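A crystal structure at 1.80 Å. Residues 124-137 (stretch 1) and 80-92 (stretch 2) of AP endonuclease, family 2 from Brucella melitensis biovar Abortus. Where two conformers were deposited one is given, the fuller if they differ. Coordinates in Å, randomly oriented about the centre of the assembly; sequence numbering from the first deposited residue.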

# COMPACT_ATOMS: atom_id res chain seq x y z
N ALA A 124 15.07 19.79 -2.99
CA ALA A 124 13.74 20.43 -2.94
C ALA A 124 12.66 19.37 -2.79
O ALA A 124 11.69 19.55 -2.04
CB ALA A 124 13.48 21.25 -4.20
N CYS A 125 12.83 18.25 -3.49
CA CYS A 125 11.83 17.19 -3.42
C CYS A 125 11.73 16.56 -2.04
O CYS A 125 10.62 16.31 -1.53
CB CYS A 125 12.12 16.09 -4.45
SG CYS A 125 11.86 16.57 -6.19
N GLU A 126 12.89 16.27 -1.45
CA GLU A 126 12.95 15.68 -0.12
C GLU A 126 12.40 16.64 0.93
O GLU A 126 11.71 16.21 1.83
CB GLU A 126 14.37 15.27 0.24
CG GLU A 126 14.89 14.13 -0.63
CD GLU A 126 16.30 13.69 -0.27
OE1 GLU A 126 16.89 14.25 0.69
OE2 GLU A 126 16.83 12.77 -0.97
N GLU A 127 12.71 17.92 0.79
CA GLU A 127 12.17 18.94 1.69
C GLU A 127 10.65 19.02 1.61
O GLU A 127 9.98 19.12 2.64
CB GLU A 127 12.80 20.32 1.40
CG GLU A 127 14.15 20.45 2.06
CD GLU A 127 14.88 21.73 1.74
OE1 GLU A 127 14.37 22.56 0.93
OE2 GLU A 127 15.98 21.89 2.31
N THR A 128 10.11 18.94 0.40
CA THR A 128 8.66 19.03 0.18
C THR A 128 7.98 17.77 0.71
O THR A 128 6.91 17.85 1.34
CB THR A 128 8.36 19.29 -1.31
OG1 THR A 128 8.82 20.61 -1.66
CG2 THR A 128 6.86 19.14 -1.58
N PHE A 129 8.60 16.62 0.48
CA PHE A 129 8.15 15.34 1.06
C PHE A 129 7.98 15.45 2.57
O PHE A 129 6.93 15.08 3.11
CB PHE A 129 9.14 14.22 0.71
CG PHE A 129 8.82 12.88 1.36
CD1 PHE A 129 8.12 11.91 0.66
CD2 PHE A 129 9.26 12.57 2.63
CE1 PHE A 129 7.84 10.68 1.22
CE2 PHE A 129 8.96 11.30 3.19
CZ PHE A 129 8.25 10.39 2.47
N ILE A 130 9.00 15.98 3.25
CA ILE A 130 8.98 16.11 4.72
C ILE A 130 7.83 17.02 5.17
O ILE A 130 7.06 16.68 6.07
CB ILE A 130 10.37 16.60 5.25
CG1 ILE A 130 11.41 15.48 5.07
CG2 ILE A 130 10.30 17.02 6.71
CD1 ILE A 130 12.83 15.90 5.19
N GLU A 131 7.69 18.17 4.51
CA GLU A 131 6.63 19.08 4.89
C GLU A 131 5.27 18.44 4.70
O GLU A 131 4.39 18.60 5.57
CB GLU A 131 6.66 20.37 4.08
CG GLU A 131 7.88 21.24 4.37
CD GLU A 131 8.17 21.53 5.84
OE1 GLU A 131 7.24 21.59 6.69
OE2 GLU A 131 9.37 21.73 6.16
N ASN A 132 5.08 17.76 3.57
CA ASN A 132 3.78 17.18 3.25
C ASN A 132 3.40 16.01 4.17
O ASN A 132 2.24 15.88 4.64
CB ASN A 132 3.69 16.77 1.76
CG ASN A 132 3.40 17.97 0.84
OD1 ASN A 132 2.71 18.94 1.24
ND2 ASN A 132 3.90 17.91 -0.39
N PHE A 133 4.38 15.16 4.43
CA PHE A 133 4.21 14.02 5.34
C PHE A 133 3.98 14.50 6.76
O PHE A 133 3.18 13.94 7.48
CB PHE A 133 5.38 13.02 5.22
CG PHE A 133 5.09 11.89 4.26
CD1 PHE A 133 4.97 12.11 2.89
CD2 PHE A 133 4.84 10.63 4.74
CE1 PHE A 133 4.64 11.07 2.02
CE2 PHE A 133 4.53 9.59 3.89
CZ PHE A 133 4.42 9.81 2.53
N ARG A 134 4.67 15.56 7.19
CA ARG A 134 4.38 16.11 8.52
C ARG A 134 2.95 16.64 8.63
O ARG A 134 2.27 16.41 9.66
CB ARG A 134 5.36 17.22 8.88
CG ARG A 134 6.71 16.72 9.28
CD ARG A 134 7.69 17.86 9.55
NE ARG A 134 9.00 17.32 9.93
CZ ARG A 134 10.12 18.03 10.04
NH1 ARG A 134 10.13 19.34 9.77
NH2 ARG A 134 11.24 17.43 10.39
N TYR A 135 2.49 17.36 7.59
CA TYR A 135 1.11 17.88 7.56
C TYR A 135 0.13 16.71 7.64
O TYR A 135 -0.79 16.71 8.44
CB TYR A 135 0.83 18.70 6.31
CG TYR A 135 -0.62 19.17 6.24
CD1 TYR A 135 -1.02 20.36 6.86
CD2 TYR A 135 -1.58 18.41 5.58
CE1 TYR A 135 -2.33 20.78 6.81
CE2 TYR A 135 -2.88 18.82 5.53
CZ TYR A 135 -3.27 20.00 6.15
OH TYR A 135 -4.59 20.38 6.09
N ALA A 136 0.35 15.69 6.81
CA ALA A 136 -0.56 14.55 6.80
C ALA A 136 -0.59 13.85 8.16
O ALA A 136 -1.64 13.47 8.65
CB ALA A 136 -0.14 13.56 5.68
N ALA A 137 0.59 13.67 8.75
CA ALA A 137 0.73 13.02 10.05
C ALA A 137 -0.07 13.79 11.06
O ALA A 137 -0.79 13.21 11.85
CB ALA A 137 2.22 12.92 10.47
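Stretch 2 (80-92) GMAAISGREQEFR

Stretch 1 is helical throughout. Stretch 2 approaches it first as a loop and then as a helix. A type I turn runs from Met-81 to Ile-84, closed by Ile-84 N to Met-81 O at 3.0 Å. A type II turn follows from Ile-84 to Arg-87, with Gly-86 at phi 97°, where a CB would jam against the carbonyl O of Ser-85. Arg-87 is the N-cap residue, and the helix begins at Glu-88. The two helices run in nearly the same direction, crossing at -27° with axes 10.3 Å apart at closest approach.

The loop comes closest. The CA atoms of Phe-129 and Ala-83 are 4.3 Å apart. Ala-83 CB lies 4.2 Å from Phe-129 CB and 4.3 Å from Cys-125 CB. Ala-82 CB meets the edge of the Phe-133 ring, 3.9 Å from CE1. Two carbonyls make CA-H...O contacts with the helix: Ala-82 O with Phe-129 CA at 3.4 Å, and Ala-83 O with Cys-125 CA at 3.3 Å.

Asn-132 is the polar centre of the contact. Its chi1 is m (-80°) and its chi2 is -31°. This places the amide so that ND2 donates to Ala-82 O at 2.8 Å, with a nearly straight angle of 168°. ND2 also donates to water 1 at 2.8 Å. That water in turn donates to Met-81 O and Ile-84 O, at 2.9 and 2.8 Å, and so ties the amide to the first turn. On the other side of the amide, OD1 accepts from water 2 at 2.7 Å, and water 2 accepts from Arg-92 NE at 2.9 Å.

Phe-91 adopts the t rotamer, with chi2 86°. Its face receives Asn-132 CB, 3.9 Å from the ring centroid, and its edge meets Ala-136 CB, 4.2 Å from CE2. Tyr-135 is also t, with chi2 87°, and its ring lies against Arg-92. Arg-92 is m at chi1 and t at chi2 and chi3. Its CG sits over the Tyr-135 face, 3.6 Å from the centroid, and its NH1 comes within 3.3 Å of Tyr-135 CD1.

Thr-128, rotamer m, packs CG2 3.7 Å from Ile-84 C and OG1 3.4 Å from Ser-85 CA. The off-rotamer chi2 of Glu-88 (93°) accompanies a carboxylate turned back to the loop: OE2 accepts from Gly-86 N at 3.2 Å. Arg-87 points its CB sideways and forms a salt bridge, NE to Glu-90 OE1 at 2.9 Å.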

# COMPACT_ATOMS: atom_id res chain seq x y z
N GLY A 80 1.19 10.78 -7.89
CA GLY A 80 1.32 11.41 -6.57
C GLY A 80 2.00 12.77 -6.66
O GLY A 80 2.56 13.11 -7.68
N MET A 81 1.94 13.54 -5.58
CA MET A 81 2.59 14.85 -5.56
C MET A 81 3.28 15.19 -4.25
O MET A 81 3.78 16.32 -4.09
CB MET A 81 1.56 15.92 -5.86
CG MET A 81 0.58 16.08 -4.73
SD MET A 81 -0.94 16.77 -5.36
CE MET A 81 -1.59 15.39 -6.31
N ALA A 82 3.35 14.24 -3.31
CA ALA A 82 3.94 14.53 -1.97
C ALA A 82 5.35 15.11 -2.04
O ALA A 82 5.71 15.93 -1.20
CB ALA A 82 3.94 13.31 -1.06
N ALA A 83 6.12 14.74 -3.06
CA ALA A 83 7.51 15.22 -3.19
C ALA A 83 7.71 16.30 -4.25
O ALA A 83 8.83 16.54 -4.66
CB ALA A 83 8.48 14.03 -3.47
N ILE A 84 6.63 16.95 -4.71
CA ILE A 84 6.74 17.93 -5.80
C ILE A 84 6.51 19.35 -5.29
O ILE A 84 5.38 19.74 -4.98
CB ILE A 84 5.78 17.61 -6.95
CG1 ILE A 84 6.13 16.24 -7.56
CG2 ILE A 84 5.84 18.68 -8.03
CD1 ILE A 84 5.23 15.81 -8.75
N SER A 85 7.59 20.12 -5.20
CA SER A 85 7.50 21.50 -4.72
C SER A 85 6.47 22.28 -5.51
O SER A 85 6.39 22.16 -6.74
CB SER A 85 8.86 22.19 -4.82
OG SER A 85 8.76 23.52 -4.32
N GLY A 86 5.68 23.08 -4.80
CA GLY A 86 4.66 23.90 -5.43
C GLY A 86 3.26 23.33 -5.44
O GLY A 86 2.31 24.07 -5.71
N ARG A 87 3.12 22.03 -5.15
CA ARG A 87 1.81 21.38 -5.11
C ARG A 87 1.32 21.11 -3.68
O ARG A 87 0.46 20.28 -3.47
CB ARG A 87 1.87 20.10 -5.95
CG ARG A 87 2.18 20.47 -7.41
CD ARG A 87 2.14 19.29 -8.32
NE ARG A 87 0.80 18.75 -8.51
CZ ARG A 87 0.54 17.76 -9.36
NH1 ARG A 87 1.53 17.25 -10.09
NH2 ARG A 87 -0.69 17.29 -9.48
N GLU A 88 1.83 21.87 -2.73
CA GLU A 88 1.55 21.62 -1.33
C GLU A 88 0.09 21.84 -0.94
O GLU A 88 -0.48 21.02 -0.23
CB GLU A 88 2.48 22.43 -0.42
CG GLU A 88 3.95 22.09 -0.57
CD GLU A 88 4.68 22.99 -1.59
OE1 GLU A 88 4.03 23.78 -2.33
OE2 GLU A 88 5.93 22.90 -1.63
N GLN A 89 -0.52 22.94 -1.41
CA GLN A 89 -1.92 23.20 -1.06
C GLN A 89 -2.79 22.10 -1.65
O GLN A 89 -3.70 21.59 -1.00
CB GLN A 89 -2.40 24.56 -1.55
CG GLN A 89 -3.78 24.90 -1.07
CD GLN A 89 -3.86 25.17 0.42
OE1 GLN A 89 -3.30 26.15 0.90
NE2 GLN A 89 -4.57 24.30 1.15
N GLU A 90 -2.48 21.71 -2.88
CA GLU A 90 -3.13 20.58 -3.53
C GLU A 90 -3.01 19.29 -2.70
O GLU A 90 -4.00 18.60 -2.42
CB GLU A 90 -2.54 20.36 -4.92
CG GLU A 90 -3.25 19.30 -5.73
CD GLU A 90 -2.57 19.04 -7.07
OE1 GLU A 90 -1.65 19.83 -7.45
OE2 GLU A 90 -2.98 18.06 -7.74
N PHE A 91 -1.79 18.97 -2.28
CA PHE A 91 -1.58 17.82 -1.42
C PHE A 91 -2.41 17.90 -0.12
O PHE A 91 -3.06 16.91 0.28
CB PHE A 91 -0.10 17.63 -1.09
CG PHE A 91 0.14 16.42 -0.21
CD1 PHE A 91 0.30 15.16 -0.77
CD2 PHE A 91 0.14 16.55 1.17
CE1 PHE A 91 0.47 14.03 0.06
CE2 PHE A 91 0.30 15.47 2.00
CZ PHE A 91 0.46 14.19 1.44
N ARG A 92 -2.39 19.07 0.52
CA ARG A 92 -3.15 19.31 1.76
C ARG A 92 -4.65 19.15 1.57
O ARG A 92 -5.33 18.49 2.39
CB ARG A 92 -2.83 20.69 2.32
CG ARG A 92 -1.38 20.80 2.82
CD ARG A 92 -0.97 22.24 3.23
NE ARG A 92 0.34 22.16 3.88
CZ ARG A 92 0.67 22.66 5.06
NH1 ARG A 92 -0.18 23.41 5.76
NH2 ARG A 92 1.89 22.43 5.52
O HOH W 1 3.56 19.00 -2.97
O HOH W 2 2.82 20.92 3.13